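Local atomic coordinates of diketoreductase (Acinetobacter baylyi, PDB entry 4E12), a protein that reduces dicarbonyl compounds using NADH and probably interconverts (3S)-3-hydroxyacyl-CoA and 3-oxoacyl-CoA in fatty acid beta-oxidation. Residues N6-T12 with F28-D34; F21-F25 with A65-L70; L79-D85 with K106-P112. One frame throughout, in Å; residues are numbered along the deposited sequence.

All three contacts belong to the NAD-binding domain, a Rossmann-type unit built on a parallel run of strands. Interaction 1 pairs its first two strands, 6-10 and 29-33. Interaction 2 joins helix 14-25, which connects those strands, to helix 65-72, so the segments of the two contacts alternate along the chain. Interaction 3 follows later and packs helix 79-82 with the turn behind it against the end of helix 97-110. The centres of interactions 2 and 3 each lie about 12 Å from that of interaction 1 but 23 Å from each other, on opposite faces of the sheet. The strand pair is thus covered on both sides, and its C-terminal end carries NAD(+)-binding residues.

Interaction 1. Residues N6-T12 with F28-D34; sequences NVTVLGT and FAVTAYD
V7 and T31 take part in a five-bond parallel ladder joining strands 6-10 and 29-33. V7 N donates to A29 O (2.8 Å), and V7 O accepts from T31 N (2.9 Å). V9 repeats the pattern: its N reaches T31 O and its O receives Y33 N. G11 N adds a last rung to Y33 O (2.8 Å). The CA-H groups of N6, V30 and T8 make further close approaches to carbonyl oxygens.

Beyond the strands the polar contact passes to side chains. T12 OG1 donates to D34 OD2 at 2.5 Å, shorter than expected, so the exact length is doubtful; T12 N adds a weak bond to the same oxygen. At chi1 58°, T12 OG1 sits between its own backbone N and carbonyl carbon, on the side of the carboxylate. A water also donates to D34 OD2 (2.7 Å). Both residues bind NAD(+), and G11 opens the glycine-rich GxGxxG turn, so this is the classical cofactor end of a Rossmann unit.

Apolar contacts flank the ladder. L10 CD2 meets Y33 CD2 at 4.0 Å, and V7 CG2 reaches F28 CD2 at 4.1 Å.

T8 and T31 run side by side, pointing the same way, with the hydroxyl T8 OG1 packed on T31 CB (3.7 Å).

Strand 6-10 is also bonded to strand 88-91 on its other edge. V9 and V30 pack on helix 14-25 and A32 on helix 37-57; on the other face, T8 OG1 bonds to A82 O and N6 ND2 to D85 O, tying the sheet to the segment around helix 79-82.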
ATOM      1  N   ASN A   6     -27.318 -12.669 -23.452  1.00 37.40           N
ATOM      2  CA  ASN A   6     -26.483 -12.412 -24.621  1.00 34.79           C
ATOM      3  C   ASN A   6     -25.540 -11.272 -24.311  1.00 35.37           C
ATOM      4  O   ASN A   6     -25.963 -10.159 -23.991  1.00 32.29           O
ATOM      5  CB  ASN A   6     -27.334 -12.023 -25.832  1.00 42.83           C
ATOM      6  CG  ASN A   6     -28.318 -13.111 -26.232  1.00 41.36           C
ATOM      7  OD1 ASN A   6     -28.087 -14.300 -25.994  1.00 47.73           O
ATOM      8  ND2 ASN A   6     -29.431 -12.704 -26.841  1.00 39.11           N
ATOM      9  N   VAL A   7     -24.256 -11.540 -24.438  1.00 31.66           N
ATOM     10  CA  VAL A   7     -23.285 -10.533 -24.114  1.00 31.03           C
ATOM     11  C   VAL A   7     -22.424 -10.312 -25.324  1.00 29.24           C
ATOM     12  O   VAL A   7     -21.913 -11.273 -25.902  1.00 34.53           O
ATOM     13  CB  VAL A   7     -22.418 -10.964 -22.909  1.00 28.43           C
ATOM     14  CG1 VAL A   7     -21.383  -9.883 -22.607  1.00 31.86           C
ATOM     15  CG2 VAL A   7     -23.310 -11.201 -21.697  1.00 32.00           C
ATOM     16  N   THR A   8     -22.297  -9.049 -25.720  1.00 31.02           N
ATOM     17  CA  THR A   8     -21.374  -8.670 -26.776  1.00 29.23           C
ATOM     18  C   THR A   8     -20.242  -7.853 -26.184  1.00 30.31           C
ATOM     19  O   THR A   8     -20.448  -6.928 -25.391  1.00 30.93           O
ATOM     20  CB  THR A   8     -22.055  -7.869 -27.924  1.00 31.98           C
ATOM     21  OG1 THR A   8     -23.098  -8.672 -28.499  1.00 32.98           O
ATOM     22  CG2 THR A   8     -21.046  -7.519 -29.012  1.00 28.06           C
ATOM     23  N   VAL A   9     -19.038  -8.225 -26.570  1.00 30.54           N
ATOM     24  CA  VAL A   9     -17.850  -7.523 -26.131  1.00 32.27           C
ATOM     25  C   VAL A   9     -17.275  -6.804 -27.344  1.00 29.08           C
ATOM     26  O   VAL A   9     -17.082  -7.432 -28.386  1.00 33.14           O
ATOM     27  CB  VAL A   9     -16.823  -8.513 -25.554  1.00 28.80           C
ATOM     28  CG1 VAL A   9     -15.563  -7.762 -25.173  1.00 28.61           C
ATOM     29  CG2 VAL A   9     -17.396  -9.205 -24.317  1.00 28.59           C
ATOM     30  N   LEU A  10     -17.039  -5.499 -27.214  1.00 30.57           N
ATOM     31  CA  LEU A  10     -16.517  -4.684 -28.308  1.00 31.70           C
ATOM     32  C   LEU A  10     -15.017  -4.554 -28.140  1.00 30.87           C
ATOM     33  O   LEU A  10     -14.533  -3.932 -27.187  1.00 29.50           O
ATOM     34  CB  LEU A  10     -17.137  -3.292 -28.286  1.00 30.68           C
ATOM     35  CG  LEU A  10     -18.654  -3.213 -28.176  1.00 30.93           C
ATOM     36  CD1 LEU A  10     -19.025  -1.748 -28.284  1.00 31.64           C
ATOM     37  CD2 LEU A  10     -19.323  -4.038 -29.273  1.00 30.80           C
ATOM     38  N   GLY A  11     -14.272  -5.149 -29.057  1.00 31.36           N
ATOM     39  CA  GLY A  11     -12.838  -5.160 -28.908  1.00 32.01           C
ATOM     40  C   GLY A  11     -12.329  -6.511 -28.450  1.00 36.22           C
ATOM     41  O   GLY A  11     -12.899  -7.141 -27.554  1.00 30.81           O
ATOM     42  N   THR A  12     -11.247  -6.964 -29.060  1.00 34.37           N
ATOM     43  CA  THR A  12     -10.764  -8.307 -28.811  1.00 34.27           C
ATOM     44  C   THR A  12      -9.294  -8.305 -28.471  1.00 36.80           C
ATOM     45  O   THR A  12      -8.591  -9.285 -28.733  1.00 34.84           O
ATOM     46  CB  THR A  12     -11.008  -9.215 -30.020  1.00 35.61           C
ATOM     47  OG1 THR A  12     -10.354  -8.673 -31.183  1.00 35.78           O
ATOM     48  CG2 THR A  12     -12.503  -9.334 -30.275  1.00 32.16           C
ATOM     49  N   PHE A  28     -22.604 -17.781 -20.531  1.00 37.11           N
ATOM     50  CA  PHE A  28     -23.320 -16.773 -21.312  1.00 35.45           C
ATOM     51  C   PHE A  28     -23.075 -16.967 -22.794  1.00 34.18           C
ATOM     52  O   PHE A  28     -22.108 -17.625 -23.187  1.00 33.84           O
ATOM     53  CB  PHE A  28     -22.927 -15.357 -20.871  1.00 34.36           C
ATOM     54  CG  PHE A  28     -23.355 -15.022 -19.467  1.00 36.03           C
ATOM     55  CD1 PHE A  28     -22.638 -15.491 -18.376  1.00 39.13           C
ATOM     56  CD2 PHE A  28     -24.479 -14.237 -19.238  1.00 36.32           C
ATOM     57  CE1 PHE A  28     -23.035 -15.186 -17.076  1.00 35.34           C
ATOM     58  CE2 PHE A  28     -24.883 -13.927 -17.937  1.00 33.87           C
ATOM     59  CZ  PHE A  28     -24.155 -14.404 -16.858  1.00 37.08           C
ATOM     60  N   ALA A  29     -23.970 -16.417 -23.610  1.00 34.45           N
ATOM     61  CA  ALA A  29     -23.827 -16.440 -25.061  1.00 33.94           C
ATOM     62  C   ALA A  29     -23.080 -15.199 -25.495  1.00 31.91           C
ATOM     63  O   ALA A  29     -23.625 -14.091 -25.464  1.00 36.37           O
ATOM     64  CB  ALA A  29     -25.197 -16.482 -25.727  1.00 38.12           C
ATOM     65  N   VAL A  30     -21.841 -15.395 -25.910  1.00 30.46           N
ATOM     66  CA  VAL A  30     -20.919 -14.298 -26.156  1.00 33.12           C
ATOM     67  C   VAL A  30     -20.698 -14.087 -27.637  1.00 32.63           C
ATOM     68  O   VAL A  30     -20.460 -15.039 -28.391  1.00 33.41           O
ATOM     69  CB  VAL A  30     -19.573 -14.560 -25.459  1.00 29.57           C
ATOM     70  CG1 VAL A  30     -18.522 -13.525 -25.837  1.00 29.28           C
ATOM     71  CG2 VAL A  30     -19.769 -14.562 -23.950  1.00 28.24           C
ATOM     72  N   THR A  31     -20.783 -12.825 -28.037  1.00 35.40           N
ATOM     73  CA  THR A  31     -20.340 -12.408 -29.360  1.00 34.81           C
ATOM     74  C   THR A  31     -19.138 -11.482 -29.175  1.00 30.01           C
ATOM     75  O   THR A  31     -19.208 -10.510 -28.418  1.00 34.91           O
ATOM     76  CB  THR A  31     -21.439 -11.623 -30.095  1.00 33.80           C
ATOM     77  OG1 THR A  31     -22.603 -12.445 -30.234  1.00 32.69           O
ATOM     78  CG2 THR A  31     -20.957 -11.199 -31.474  1.00 32.62           C
ATOM     79  N   ALA A  32     -18.032 -11.792 -29.845  1.00 31.61           N
ATOM     80  CA  ALA A  32     -16.859 -10.927 -29.814  1.00 30.42           C
ATOM     81  C   ALA A  32     -16.844 -10.087 -31.078  1.00 31.76           C
ATOM     82  O   ALA A  32     -16.861 -10.627 -32.187  1.00 33.63           O
ATOM     83  CB  ALA A  32     -15.591 -11.781 -29.744  1.00 29.68           C
ATOM     84  N   TYR A  33     -16.801  -8.768 -30.913  1.00 30.04           N
ATOM     85  CA  TYR A  33     -16.843  -7.868 -32.048  1.00 32.67           C
ATOM     86  C   TYR A  33     -15.496  -7.180 -32.271  1.00 29.51           C
ATOM     87  O   TYR A  33     -14.809  -6.775 -31.324  1.00 28.83           O
ATOM     88  CB  TYR A  33     -17.949  -6.820 -31.893  1.00 31.78           C
ATOM     89  CG  TYR A  33     -17.754  -5.701 -32.878  1.00 33.61           C
ATOM     90  CD1 TYR A  33     -18.221  -5.810 -34.184  1.00 37.01           C
ATOM     91  CD2 TYR A  33     -17.090  -4.531 -32.508  1.00 35.67           C
ATOM     92  CE1 TYR A  33     -18.032  -4.783 -35.100  1.00 36.06           C
ATOM     93  CE2 TYR A  33     -16.892  -3.503 -33.414  1.00 34.48           C
ATOM     94  CZ  TYR A  33     -17.365  -3.633 -34.704  1.00 39.10           C
ATOM     95  OH  TYR A  33     -17.173  -2.613 -35.596  1.00 37.28           O
ATOM     96  N   ASP A  34     -15.107  -7.067 -33.529  1.00 31.44           N
ATOM     97  CA  ASP A  34     -13.926  -6.287 -33.858  1.00 28.99           C
ATOM     98  C   ASP A  34     -14.038  -5.854 -35.317  1.00 33.40           C
ATOM     99  O   ASP A  34     -15.003  -6.218 -36.001  1.00 32.17           O
ATOM    100  CB  ASP A  34     -12.648  -7.054 -33.557  1.00 36.28           C
ATOM    101  CG  ASP A  34     -11.493  -6.132 -33.175  1.00 37.31           C
ATOM    102  OD1 ASP A  34     -11.412  -5.004 -33.693  1.00 36.53           O
ATOM    103  OD2 ASP A  34     -10.674  -6.522 -32.328  1.00 37.87           O
TER
HETATM  104  O   HOH W   1      -8.937  -5.142 -30.732  1.00 45.50           O

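Interaction 2. Residues F21-F25 with A65-L70; sequences FQTAF and AAQKAL
F25 N donates to F21 O (2.7 Å), a helix bond between the two phenylalanines whose rings both reach the other segment. In helix 65-72, A66 O accepts from L70 N (2.9 Å), and across the contact the ring of F21 brings CZ to 3.6 Å from that same A66 O. No hydrogen bond links the two segments, so the rest is apolar. F21 swings its ring away from its own backbone N (chi1 -165°) and across to helix 65-72, where CZ lies 4.3 Å from A66 CB and CE1 4.2 Å from L70 CB.

The methyl group of A69 presses against the other helix. Its CB comes within 3.6 Å of F25 CA, at a point where the CA atoms of F25 and A69 are 5.0 Å apart; the methyls of A24 and A69 also touch. A65 CB and A69 CB lie against the rim of the F25 ring, with CE1 4.3 Å from A65 CB. The segments run steeply across each other, at 109°.

Y54 of helix 37-57 meets both phenylalanine rings edge-to-face. L70 packs on F47 of that same helix, and A24 rests on V30 of strand 29-33, so helix 14-25 lies between the sheet and helix 65-72.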
ATOM      1  N   PHE A  21     -13.842 -14.208 -22.846  1.00 29.43           N
ATOM      2  CA  PHE A  21     -13.618 -15.605 -22.538  1.00 30.22           C
ATOM      3  C   PHE A  21     -14.157 -15.974 -21.173  1.00 31.16           C
ATOM      4  O   PHE A  21     -14.821 -16.994 -21.040  1.00 29.07           O
ATOM      5  CB  PHE A  21     -12.146 -16.020 -22.655  1.00 28.22           C
ATOM      6  CG  PHE A  21     -11.967 -17.510 -22.701  1.00 31.97           C
ATOM      7  CD1 PHE A  21     -11.985 -18.181 -23.922  1.00 30.17           C
ATOM      8  CD2 PHE A  21     -11.793 -18.248 -21.526  1.00 31.09           C
ATOM      9  CE1 PHE A  21     -11.832 -19.583 -23.980  1.00 33.07           C
ATOM     10  CE2 PHE A  21     -11.640 -19.638 -21.569  1.00 33.90           C
ATOM     11  CZ  PHE A  21     -11.656 -20.308 -22.795  1.00 34.14           C
ATOM     12  N   GLN A  22     -13.860 -15.169 -20.160  1.00 27.87           N
ATOM     13  CA  GLN A  22     -14.423 -15.359 -18.830  1.00 29.77           C
ATOM     14  C   GLN A  22     -15.952 -15.455 -18.901  1.00 36.27           C
ATOM     15  O   GLN A  22     -16.580 -16.294 -18.249  1.00 33.20           O
ATOM     16  CB  GLN A  22     -14.010 -14.192 -17.912  1.00 27.18           C
ATOM     17  CG  GLN A  22     -14.448 -14.342 -16.443  1.00 30.15           C
ATOM     18  CD  GLN A  22     -13.698 -15.423 -15.672  1.00 29.13           C
ATOM     19  OE1 GLN A  22     -12.789 -16.073 -16.195  1.00 35.55           O
ATOM     20  NE2 GLN A  22     -14.079 -15.616 -14.417  1.00 33.98           N
ATOM     21  N   THR A  23     -16.557 -14.589 -19.702  1.00 33.90           N
ATOM     22  CA  THR A  23     -18.010 -14.535 -19.792  1.00 32.14           C
ATOM     23  C   THR A  23     -18.558 -15.782 -20.494  1.00 33.33           C
ATOM     24  O   THR A  23     -19.545 -16.375 -20.047  1.00 39.67           O
ATOM     25  CB  THR A  23     -18.467 -13.221 -20.471  1.00 30.98           C
ATOM     26  OG1 THR A  23     -18.122 -12.112 -19.632  1.00 27.33           O
ATOM     27  CG2 THR A  23     -19.967 -13.210 -20.685  1.00 30.39           C
ATOM     28  N   ALA A  24     -17.900 -16.183 -21.574  1.00 31.42           N
ATOM     29  CA  ALA A  24     -18.234 -17.418 -22.273  1.00 33.16           C
ATOM     30  C   ALA A  24     -18.042 -18.637 -21.360  1.00 32.85           C
ATOM     31  O   ALA A  24     -18.939 -19.481 -21.252  1.00 32.03           O
ATOM     32  CB  ALA A  24     -17.405 -17.550 -23.544  1.00 30.56           C
ATOM     33  N   PHE A  25     -16.900 -18.707 -20.675  1.00 34.47           N
ATOM     34  CA  PHE A  25     -16.596 -19.842 -19.783  1.00 31.40           C
ATOM     35  C   PHE A  25     -17.692 -20.061 -18.725  1.00 36.95           C
ATOM     36  O   PHE A  25     -17.910 -21.186 -18.263  1.00 36.91           O
ATOM     37  CB  PHE A  25     -15.240 -19.626 -19.097  1.00 34.98           C
ATOM     38  CG  PHE A  25     -14.852 -20.728 -18.145  1.00 40.31           C
ATOM     39  CD1 PHE A  25     -14.724 -22.047 -18.587  1.00 38.99           C
ATOM     40  CD2 PHE A  25     -14.613 -20.446 -16.804  1.00 37.31           C
ATOM     41  CE1 PHE A  25     -14.360 -23.066 -17.694  1.00 39.38           C
ATOM     42  CE2 PHE A  25     -14.253 -21.449 -15.916  1.00 38.60           C
ATOM     43  CZ  PHE A  25     -14.126 -22.756 -16.357  1.00 32.11           C
ATOM     44  N   ALA A  65     -13.899 -28.346 -20.869  1.00 35.61           N
ATOM     45  CA  ALA A  65     -14.821 -27.255 -20.567  1.00 35.37           C
ATOM     46  C   ALA A  65     -14.336 -25.938 -21.197  1.00 29.77           C
ATOM     47  O   ALA A  65     -15.137 -25.189 -21.766  1.00 38.68           O
ATOM     48  CB  ALA A  65     -15.016 -27.108 -19.071  1.00 34.25           C
ATOM     49  N   ALA A  66     -13.036 -25.665 -21.115  1.00 35.90           N
ATOM     50  CA  ALA A  66     -12.466 -24.466 -21.724  1.00 34.98           C
ATOM     51  C   ALA A  66     -12.722 -24.442 -23.241  1.00 40.74           C
ATOM     52  O   ALA A  66     -13.124 -23.409 -23.785  1.00 35.13           O
ATOM     53  CB  ALA A  66     -10.978 -24.372 -21.429  1.00 41.87           C
ATOM     54  N   GLN A  67     -12.478 -25.562 -23.924  1.00 39.68           N
ATOM     55  CA  GLN A  67     -12.759 -25.653 -25.366  1.00 38.57           C
ATOM     56  C   GLN A  67     -14.238 -25.541 -25.715  1.00 39.86           C
ATOM     57  O   GLN A  67     -14.589 -24.963 -26.746  1.00 41.94           O
ATOM     58  CB  GLN A  67     -12.158 -26.915 -25.996  1.00 43.20           C
ATOM     59  CG  GLN A  67     -10.716 -26.752 -26.493  1.00 44.86           C
ATOM     60  CD  GLN A  67      -9.732 -26.419 -25.401  1.00 59.00           C
ATOM     61  OE1 GLN A  67     -10.052 -26.482 -24.210  1.00 91.33           O
ATOM     62  NE2 GLN A  67      -8.522 -26.045 -25.799  1.00 60.03           N
ATOM     63  N   LYS A  68     -15.119 -26.087 -24.889  1.00 36.75           N
ATOM     64  CA  LYS A  68     -16.538 -25.912 -25.170  1.00 34.95           C
ATOM     65  C   LYS A  68     -16.848 -24.412 -25.150  1.00 41.50           C
ATOM     66  O   LYS A  68     -17.552 -23.892 -26.022  1.00 33.38           O
ATOM     67  CB  LYS A  68     -17.392 -26.668 -24.144  1.00 39.87           C
ATOM     68  CG  LYS A  68     -18.892 -26.676 -24.442  1.00 57.35           C
ATOM     69  CD  LYS A  68     -19.648 -27.552 -23.441  1.00 63.16           C
ATOM     70  CE  LYS A  68     -21.140 -27.616 -23.745  1.00101.37           C
ATOM     71  NZ  LYS A  68     -21.796 -26.282 -23.657  1.00106.02           N
ATOM     72  N   ALA A  69     -16.308 -23.700 -24.166  1.00 36.68           N
ATOM     73  CA  ALA A  69     -16.559 -22.265 -24.107  1.00 37.01           C
ATOM     74  C   ALA A  69     -15.987 -21.609 -25.365  1.00 33.41           C
ATOM     75  O   ALA A  69     -16.636 -20.773 -26.000  1.00 38.31           O
ATOM     76  CB  ALA A  69     -15.938 -21.665 -22.858  1.00 38.47           C
ATOM     77  N   LEU A  70     -14.769 -21.999 -25.724  1.00 33.88           N
ATOM     78  CA  LEU A  70     -14.093 -21.462 -26.905  1.00 34.79           C
ATOM     79  C   LEU A  70     -14.943 -21.643 -28.168  1.00 38.06           C
ATOM     80  O   LEU A  70     -15.158 -20.706 -28.951  1.00 36.67           O
ATOM     81  CB  LEU A  70     -12.762 -22.187 -27.076  1.00 33.73           C
ATOM     82  CG  LEU A  70     -11.984 -22.012 -28.375  1.00 36.89           C
ATOM     83  CD1 LEU A  70     -11.589 -20.552 -28.549  1.00 35.37           C
ATOM     84  CD2 LEU A  70     -10.753 -22.913 -28.344  1.00 32.99           C
TER

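Interaction 3. Residues L79-D85 with K106-P112; sequences LAQAVKD and KLGELAP
This contact belongs to the Rossmann-type NAD-binding domain, where the short helix 79-82 and the turn that follows it pack against the last turn of helix 97-110 and the chain leaving it; L79 and L110 pack against each other. L110 CD1 lies 3.8 Å from L79 CG and 3.7 Å from A80 N, so one methyl covers both a leucine branch point and a piece of helix backbone. The other branch, L110 CD2, touches A80 CB. The L79 and L110 side chains run across each other at about a right angle, as L79 also does with K106 and L107. L79 CD2 meets K106 CB, the base of a lysine whose chain then leads away from the contact.

V83, the first residue past its helix, divides its two methyls between neighbours. CG1 stands anti to the carbonyl carbon (chi1 -58°) and meets L107 CD1 at 3.6 Å, whereas CG2 faces the backbone where the second helix ends, 4.0 Å from A111 CA. P112 closes the interface: its CD lies 3.1 Å from V83 O and its CG 3.4 Å from K84 O, the proline ring lying against two successive carbonyls.

Inwardly, L107 and V83 also rest on V89 of strand 88-91, and L79 reaches L10 and Y33. D85 OD1 forms a salt bridge with K114, while R135 takes the carbonyl oxygens of A111 and P112.

No hydrogen bond crosses between 79-85 and 106-112. The contact rests instead on apolar side chains and on the proline ring against carbonyl oxygens, so side-chain shape, more than hydrogen-bond direction, probably sets the fit, while polar ties go to residues such as R135 and K114.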
ATOM      1  N   LEU A  79     -21.196  -4.424 -36.535  1.00 40.41           N
ATOM      2  CA  LEU A  79     -21.675  -3.963 -35.226  1.00 36.88           C
ATOM      3  C   LEU A  79     -23.184  -4.179 -35.042  1.00 42.62           C
ATOM      4  O   LEU A  79     -23.626  -4.705 -34.012  1.00 35.59           O
ATOM      5  CB  LEU A  79     -21.282  -2.493 -35.003  1.00 38.35           C
ATOM      6  CG  LEU A  79     -21.581  -1.859 -33.646  1.00 38.53           C
ATOM      7  CD1 LEU A  79     -20.929  -2.665 -32.531  1.00 32.78           C
ATOM      8  CD2 LEU A  79     -21.062  -0.430 -33.637  1.00 36.60           C
ATOM      9  N   ALA A  80     -23.973  -3.791 -36.045  1.00 43.07           N
ATOM     10  CA  ALA A  80     -25.421  -3.950 -35.991  1.00 36.26           C
ATOM     11  C   ALA A  80     -25.803  -5.398 -35.701  1.00 35.82           C
ATOM     12  O   ALA A  80     -26.651  -5.661 -34.843  1.00 38.46           O
ATOM     13  CB  ALA A  80     -26.050  -3.492 -37.310  1.00 41.43           C
ATOM     14  N   GLN A  81     -25.184  -6.330 -36.424  1.00 31.92           N
ATOM     15  CA  GLN A  81     -25.435  -7.757 -36.235  1.00 36.13           C
ATOM     16  C   GLN A  81     -24.874  -8.234 -34.896  1.00 36.88           C
ATOM     17  O   GLN A  81     -25.469  -9.088 -34.236  1.00 39.21           O
ATOM     18  CB  GLN A  81     -24.799  -8.564 -37.374  1.00 37.30           C
ATOM     19  CG  GLN A  81     -25.423  -8.284 -38.735  1.00 49.68           C
ATOM     20  CD  GLN A  81     -26.906  -8.630 -38.765  1.00 60.13           C
ATOM     21  OE1 GLN A  81     -27.321  -9.656 -38.222  1.00 47.82           O
ATOM     22  NE2 GLN A  81     -27.713  -7.767 -39.380  1.00 64.82           N
ATOM     23  N   ALA A  82     -23.722  -7.687 -34.501  1.00 34.45           N
ATOM     24  CA  ALA A  82     -23.071  -8.090 -33.254  1.00 39.89           C
ATOM     25  C   ALA A  82     -23.923  -7.800 -32.019  1.00 37.21           C
ATOM     26  O   ALA A  82     -23.832  -8.511 -31.013  1.00 38.28           O
ATOM     27  CB  ALA A  82     -21.728  -7.404 -33.119  1.00 34.56           C
ATOM     28  N   VAL A  83     -24.733  -6.753 -32.067  1.00 42.51           N
ATOM     29  CA  VAL A  83     -25.469  -6.352 -30.870  1.00 38.42           C
ATOM     30  C   VAL A  83     -26.987  -6.460 -31.014  1.00 43.22           C
ATOM     31  O   VAL A  83     -27.722  -5.916 -30.185  1.00 46.74           O
ATOM     32  CB  VAL A  83     -25.145  -4.900 -30.481  1.00 37.37           C
ATOM     33  CG1 VAL A  83     -23.649  -4.724 -30.243  1.00 41.72           C
ATOM     34  CG2 VAL A  83     -25.650  -3.945 -31.549  1.00 41.85           C
ATOM     35  N   LYS A  84     -27.462  -7.151 -32.045  1.00 42.12           N
ATOM     36  CA  LYS A  84     -28.883  -7.127 -32.375  1.00 50.40           C
ATOM     37  C   LYS A  84     -29.786  -7.650 -31.262  1.00 49.99           C
ATOM     38  O   LYS A  84     -30.913  -7.174 -31.106  1.00 49.74           O
ATOM     39  CB  LYS A  84     -29.169  -7.868 -33.684  1.00 52.38           C
ATOM     40  CG  LYS A  84     -28.841  -9.348 -33.668  1.00 50.99           C
ATOM     41  CD  LYS A  84     -29.114  -9.969 -35.038  1.00 69.32           C
ATOM     42  CE  LYS A  84     -28.748 -11.444 -35.081  1.00 58.62           C
ATOM     43  NZ  LYS A  84     -28.943 -12.030 -36.441  1.00 64.58           N
ATOM     44  N   ASP A  85     -29.309  -8.622 -30.496  1.00 42.52           N
ATOM     45  CA  ASP A  85     -30.120  -9.194 -29.429  1.00 43.99           C
ATOM     46  C   ASP A  85     -29.322  -9.182 -28.123  1.00 40.47           C
ATOM     47  O   ASP A  85     -29.545 -10.017 -27.243  1.00 40.36           O
ATOM     48  CB  ASP A  85     -30.526 -10.632 -29.780  1.00 46.98           C
ATOM     49  CG  ASP A  85     -31.614 -11.182 -28.856  1.00 55.58           C
ATOM     50  OD1 ASP A  85     -32.344 -10.379 -28.236  1.00 59.25           O
ATOM     51  OD2 ASP A  85     -31.733 -12.419 -28.743  1.00 57.22           O
ATOM     52  N   LYS A 106     -23.101   5.048 -32.516  1.00 45.14           N
ATOM     53  CA  LYS A 106     -23.632   3.985 -33.345  1.00 44.97           C
ATOM     54  C   LYS A 106     -24.332   2.964 -32.469  1.00 48.08           C
ATOM     55  O   LYS A 106     -25.479   2.586 -32.722  1.00 53.78           O
ATOM     56  CB  LYS A 106     -22.492   3.309 -34.095  1.00 46.85           C
ATOM     57  CG  LYS A 106     -21.708   4.250 -34.965  1.00 56.20           C
ATOM     58  CD  LYS A 106     -20.463   3.587 -35.491  1.00 58.28           C
ATOM     59  CE  LYS A 106     -19.614   4.567 -36.268  1.00 61.24           C
ATOM     60  NZ  LYS A 106     -18.361   3.925 -36.731  1.00 59.80           N
ATOM     61  N   LEU A 107     -23.630   2.530 -31.423  1.00 46.38           N
ATOM     62  CA  LEU A 107     -24.117   1.479 -30.545  1.00 47.33           C
ATOM     63  C   LEU A 107     -25.485   1.871 -30.003  1.00 43.03           C
ATOM     64  O   LEU A 107     -26.414   1.061 -29.977  1.00 52.12           O
ATOM     65  CB  LEU A 107     -23.121   1.253 -29.389  1.00 42.62           C
ATOM     66  CG  LEU A 107     -23.318   0.038 -28.478  1.00 43.87           C
ATOM     67  CD1 LEU A 107     -23.110  -1.264 -29.263  1.00 37.03           C
ATOM     68  CD2 LEU A 107     -22.341   0.118 -27.312  1.00 36.90           C
ATOM     69  N   GLY A 108     -25.611   3.120 -29.567  1.00 44.55           N
ATOM     70  CA  GLY A 108     -26.881   3.577 -29.040  1.00 49.69           C
ATOM     71  C   GLY A 108     -28.011   3.445 -30.044  1.00 61.52           C
ATOM     72  O   GLY A 108     -29.168   3.232 -29.666  1.00 58.07           O
ATOM     73  N   GLU A 109     -27.669   3.566 -31.325  1.00 59.65           N
ATOM     74  CA  GLU A 109     -28.642   3.453 -32.413  1.00 60.60           C
ATOM     75  C   GLU A 109     -28.921   1.993 -32.746  1.00 62.87           C
ATOM     76  O   GLU A 109     -30.073   1.595 -32.930  1.00 62.13           O
ATOM     77  CB  GLU A 109     -28.119   4.155 -33.669  1.00 62.11           C
ATOM     78  CG  GLU A 109     -27.845   5.645 -33.499  1.00 74.31           C
ATOM     79  CD  GLU A 109     -27.256   6.284 -34.749  1.00 89.15           C
ATOM     80  OE1 GLU A 109     -26.878   5.543 -35.684  1.00 86.35           O
ATOM     81  OE2 GLU A 109     -27.170   7.530 -34.794  1.00114.35           O
ATOM     82  N   LEU A 110     -27.858   1.199 -32.811  1.00 52.19           N
ATOM     83  CA  LEU A 110     -27.943  -0.171 -33.291  1.00 44.82           C
ATOM     84  C   LEU A 110     -28.475  -1.169 -32.261  1.00 46.09           C
ATOM     85  O   LEU A 110     -29.046  -2.199 -32.623  1.00 42.91           O
ATOM     86  CB  LEU A 110     -26.578  -0.615 -33.799  1.00 47.39           C
ATOM     87  CG  LEU A 110     -25.975   0.288 -34.873  1.00 49.31           C
ATOM     88  CD1 LEU A 110     -24.602  -0.215 -35.289  1.00 53.63           C
ATOM     89  CD2 LEU A 110     -26.901   0.346 -36.074  1.00 46.62           C
ATOM     90  N   ALA A 111     -28.296  -0.888 -30.977  1.00 40.52           N
ATOM     91  CA  ALA A 111     -28.667  -1.869 -29.975  1.00 45.14           C
ATOM     92  C   ALA A 111     -30.130  -1.775 -29.572  1.00 42.66           C
ATOM     93  O   ALA A 111     -30.698  -0.681 -29.485  1.00 48.49           O
ATOM     94  CB  ALA A 111     -27.774  -1.737 -28.744  1.00 49.00           C
ATOM     95  N   PRO A 112     -30.772  -2.932 -29.334  1.00 44.65           N
ATOM     96  CA  PRO A 112     -32.168  -2.872 -28.906  1.00 46.47           C
ATOM     97  C   PRO A 112     -32.284  -2.091 -27.590  1.00 57.38           C
ATOM     98  O   PRO A 112     -31.313  -1.974 -26.836  1.00 50.37           O
ATOM     99  CB  PRO A 112     -32.553  -4.345 -28.750  1.00 53.66           C
ATOM    100  CG  PRO A 112     -31.261  -5.052 -28.496  1.00 45.29           C
ATOM    101  CD  PRO A 112     -30.231  -4.302 -29.289  1.00 44.34           C
TER